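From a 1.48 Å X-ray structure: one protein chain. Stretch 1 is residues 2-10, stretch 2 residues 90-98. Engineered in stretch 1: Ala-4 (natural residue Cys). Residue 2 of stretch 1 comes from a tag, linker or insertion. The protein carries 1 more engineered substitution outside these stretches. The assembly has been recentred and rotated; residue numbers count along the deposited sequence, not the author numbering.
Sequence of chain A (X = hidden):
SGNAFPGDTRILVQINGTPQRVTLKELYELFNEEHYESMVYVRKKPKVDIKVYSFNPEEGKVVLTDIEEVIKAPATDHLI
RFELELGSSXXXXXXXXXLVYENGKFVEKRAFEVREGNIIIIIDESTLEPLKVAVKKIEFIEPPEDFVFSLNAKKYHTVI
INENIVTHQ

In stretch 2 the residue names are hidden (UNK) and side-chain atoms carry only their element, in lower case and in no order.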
# COMPACT_ATOMS: atom_id res chain seq x y z
N GLY A 2 10.24 4.83 -10.35
CA GLY A 2 9.94 3.85 -9.25
C GLY A 2 8.49 3.80 -8.76
O GLY A 2 7.71 4.76 -8.88
N ASN A 3 8.12 2.69 -8.15
CA ASN A 3 6.72 2.48 -7.78
C ASN A 3 6.48 3.06 -6.39
O ASN A 3 7.33 2.92 -5.51
CB ASN A 3 6.39 1.00 -7.78
CG ASN A 3 6.50 0.38 -9.16
OD1 ASN A 3 6.32 1.04 -10.19
ND2 ASN A 3 6.81 -0.89 -9.18
N ALA A 4 5.36 3.75 -6.22
CA ALA A 4 5.16 4.45 -4.95
C ALA A 4 3.68 4.78 -4.76
O ALA A 4 2.85 4.55 -5.63
CB ALA A 4 6.01 5.73 -4.92
N PHE A 5 3.37 5.34 -3.60
CA PHE A 5 2.06 5.83 -3.23
C PHE A 5 2.17 7.30 -2.85
O PHE A 5 3.23 7.79 -2.42
CB PHE A 5 1.60 5.12 -1.96
CG PHE A 5 1.47 3.64 -2.03
CD1 PHE A 5 0.34 3.06 -2.54
CD2 PHE A 5 2.42 2.82 -1.50
CE1 PHE A 5 0.17 1.70 -2.56
CE2 PHE A 5 2.23 1.48 -1.48
CZ PHE A 5 1.11 0.92 -2.01
N PRO A 6 1.06 8.02 -2.92
CA PRO A 6 1.03 9.37 -2.34
C PRO A 6 1.22 9.31 -0.82
O PRO A 6 0.82 8.36 -0.16
CB PRO A 6 -0.36 9.88 -2.71
CG PRO A 6 -1.12 8.75 -3.14
CD PRO A 6 -0.22 7.62 -3.50
N GLY A 7 1.83 10.36 -0.29
CA GLY A 7 2.13 10.41 1.13
C GLY A 7 0.92 10.37 2.03
O GLY A 7 1.05 9.99 3.19
N ASP A 8 -0.26 10.77 1.54
CA ASP A 8 -1.45 10.73 2.38
C ASP A 8 -2.10 9.35 2.43
O ASP A 8 -3.10 9.17 3.13
CB ASP A 8 -2.46 11.81 1.97
CG ASP A 8 -3.06 11.62 0.58
OD1 ASP A 8 -2.73 10.63 -0.08
OD2 ASP A 8 -3.88 12.49 0.16
N THR A 9 -1.53 8.36 1.76
CA THR A 9 -2.02 7.00 1.87
C THR A 9 -1.82 6.51 3.29
O THR A 9 -0.76 6.71 3.87
CB THR A 9 -1.19 6.12 0.93
OG1 THR A 9 -1.29 6.55 -0.42
CG2 THR A 9 -1.63 4.67 0.98
N ARG A 10 -2.84 5.85 3.83
CA ARG A 10 -2.75 5.32 5.17
C ARG A 10 -2.32 3.87 5.10
O ARG A 10 -2.69 3.14 4.17
CB ARG A 10 -4.08 5.44 5.92
CG ARG A 10 -4.38 6.86 6.41
CD ARG A 10 -4.89 7.74 5.30
NE ARG A 10 -6.16 7.29 4.72
CZ ARG A 10 -6.52 7.49 3.45
NH1 ARG A 10 -5.71 8.15 2.59
NH2 ARG A 10 -7.70 7.01 3.03
N UNK A 90 -8.03 4.10 -3.34
CA UNK A 90 -6.60 4.23 -3.14
C UNK A 90 -5.94 4.70 -4.43
O UNK A 90 -6.53 4.61 -5.51
c UNK A 90 -4.66 1.41 -4.21
c UNK A 90 -5.93 2.95 -2.66
c UNK A 90 -5.78 -0.43 -5.30
c UNK A 90 -7.01 1.07 -3.92
c UNK A 90 -5.87 1.81 -3.65
c UNK A 90 -4.61 0.29 -5.04
c UNK A 90 -6.98 -0.02 -4.75
N UNK A 91 -4.70 5.18 -4.30
CA UNK A 91 -3.96 5.74 -5.42
C UNK A 91 -2.56 5.16 -5.43
O UNK A 91 -1.97 4.97 -4.37
o UNK A 91 -6.13 10.09 -5.20
c UNK A 91 -3.81 7.27 -5.29
c UNK A 91 -5.07 9.46 -5.10
c UNK A 91 -5.14 7.97 -5.35
o UNK A 91 -3.98 10.02 -4.84
N UNK A 92 -2.04 4.89 -6.63
CA UNK A 92 -0.67 4.43 -6.78
C UNK A 92 -0.04 5.04 -8.01
O UNK A 92 -0.73 5.60 -8.86
o UNK A 92 -1.07 2.53 -8.25
c UNK A 92 -1.35 2.15 -5.93
c UNK A 92 -0.55 2.92 -6.95
N UNK A 93 1.28 4.96 -8.12
CA UNK A 93 1.87 5.35 -9.39
C UNK A 93 1.45 4.40 -10.52
O UNK A 93 0.96 3.29 -10.31
c UNK A 93 3.38 5.44 -9.28
o UNK A 93 3.86 4.19 -8.84
c UNK A 93 3.84 6.51 -8.32
N UNK A 94 1.63 4.88 -11.77
CA UNK A 94 0.97 4.24 -12.91
C UNK A 94 1.39 2.78 -13.08
O UNK A 94 0.59 1.99 -13.59
c UNK A 94 2.67 5.10 -14.56
c UNK A 94 0.65 6.31 -14.06
c UNK A 94 1.22 5.02 -14.22
N UNK A 95 2.65 2.43 -12.79
CA UNK A 95 3.16 1.06 -12.99
C UNK A 95 3.22 0.25 -11.71
O UNK A 95 3.80 -0.84 -11.70
c UNK A 95 4.55 1.61 -15.04
c UNK A 95 4.56 1.08 -13.61
o UNK A 95 5.53 2.24 -15.47
o UNK A 95 3.53 1.43 -15.73
N UNK A 96 2.65 0.77 -10.64
CA UNK A 96 2.74 0.11 -9.36
C UNK A 96 2.00 -1.22 -9.43
O UNK A 96 0.87 -1.26 -9.93
c UNK A 96 3.14 1.31 -6.01
n UNK A 96 1.91 -0.48 -6.23
n UNK A 96 3.14 0.60 -4.84
c UNK A 96 2.01 0.96 -8.31
c UNK A 96 2.39 -0.48 -4.99
c UNK A 96 2.37 0.64 -6.89
N UNK A 97 2.54 -2.29 -8.87
CA UNK A 97 1.76 -3.52 -8.78
C UNK A 97 0.53 -3.36 -7.91
O UNK A 97 0.58 -2.76 -6.83
c UNK A 97 3.91 -2.44 -8.36
c UNK A 97 3.83 -3.72 -7.66
c UNK A 97 2.72 -4.53 -8.16
N UNK A 98 -0.57 -3.94 -8.36
CA UNK A 98 -1.85 -3.94 -7.67
C UNK A 98 -2.33 -5.38 -7.67
O UNK A 98 -2.23 -6.08 -8.69
c UNK A 98 -2.86 -3.03 -8.41
c UNK A 98 -2.40 -1.56 -8.32
c UNK A 98 -4.29 -3.12 -7.79
O HOH W 1 4.89 3.65 -11.33
O HOH W 2 -3.30 11.94 -2.82
O HOH W 3 -3.92 6.23 -1.60

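Position 90 carries seven side-chain carbons, one followed by a six-membered ring with no heteroatom. The nearest approach to stretch 1 is a ring carbon 5.1 Å from Phe-5 CE1, beyond contact. This is Phe-90.

Position 91 has three carbons in a chain, the third bearing two oxygens: a carboxylate two methylenes from CA, hence Glu-91. Its OE1 lies 3.6 Å from Pro-6 CG, while its backbone O is 3.3 Å from Pro-6 CD and sits near the plane of the Phe-5 ring, 3.5 Å from Phe-5 CD1. Two waters extend the contact: one donates to Glu-91 OE1 (2.9 Å) and lies 3.1 Å from Asp-8 OD1; the other accepts from Glu-91 N (3.0 Å) and donates to Thr-9 OG1 (2.9 Å).

Position 92 shows one carbon bearing one oxygen and one carbon. That branching fits threonine, Thr-92, with chi1 at 70° (p). Its CG2 lies 3.7 Å from Phe-5 CE1, and its OG1 donates to the backbone O of position 93, 3.0 Å away.

Position 93 repeats the pattern, with CB pointing toward stretch 1 and the oxygen 3.1 Å from Ala-4 N. It is Thr-93. Thr-93 OG1 accepts from Ala-4 N at 157°, and Thr-93 N donates to Ala-4 O (3.0 Å, 162°).

Position 94 has three carbons, the first carrying the other two, and points away: Val-94, whose closest approach is one outer branch carbon 7.0 Å from Asn-3 OD1.

Position 95 has two carbons, the second with two oxygens, one methylene shorter than Glu-91: Asp-95. Its CB is 3.8 Å from Asn-3 OD1. A water accepts from Asp-95 N (2.9 Å), donates to Asn-3 OD1 (3.2 Å) and hydrogen-bonds Thr-93 OG1 (2.7 Å).

Position 96 has one carbon leading to a five-membered ring of three carbons and two nitrogens, so it is His-96. NE2 lies over one face of the Phe-5 ring, 3.5 Å from Phe-5 CZ; the centroids are 4.4 Å apart and the planes meet obliquely at 48°. ND1 donates to the backbone O of position 97 (2.7 Å).

Position 97 has three carbons closing a ring onto its backbone N: Pro-97, whose CD is 3.4 Å from Asn-3 ND2.

Position 98 has three carbons, branched at the first: Val-98, out of reach.

The contact thus centres on paired hydrogen bonds that fix engineered Ala-4 against Thr-93, one to a side-chain hydroxyl and one from a backbone amide. The chain turns from Thr-93 to His-96, and His-96 NE2 lies over one face of the Phe-5 ring, with the two rings oblique, while waters bridge polar groups beyond direct reach.

Stretch 2 (90-98) FETTVDHPV
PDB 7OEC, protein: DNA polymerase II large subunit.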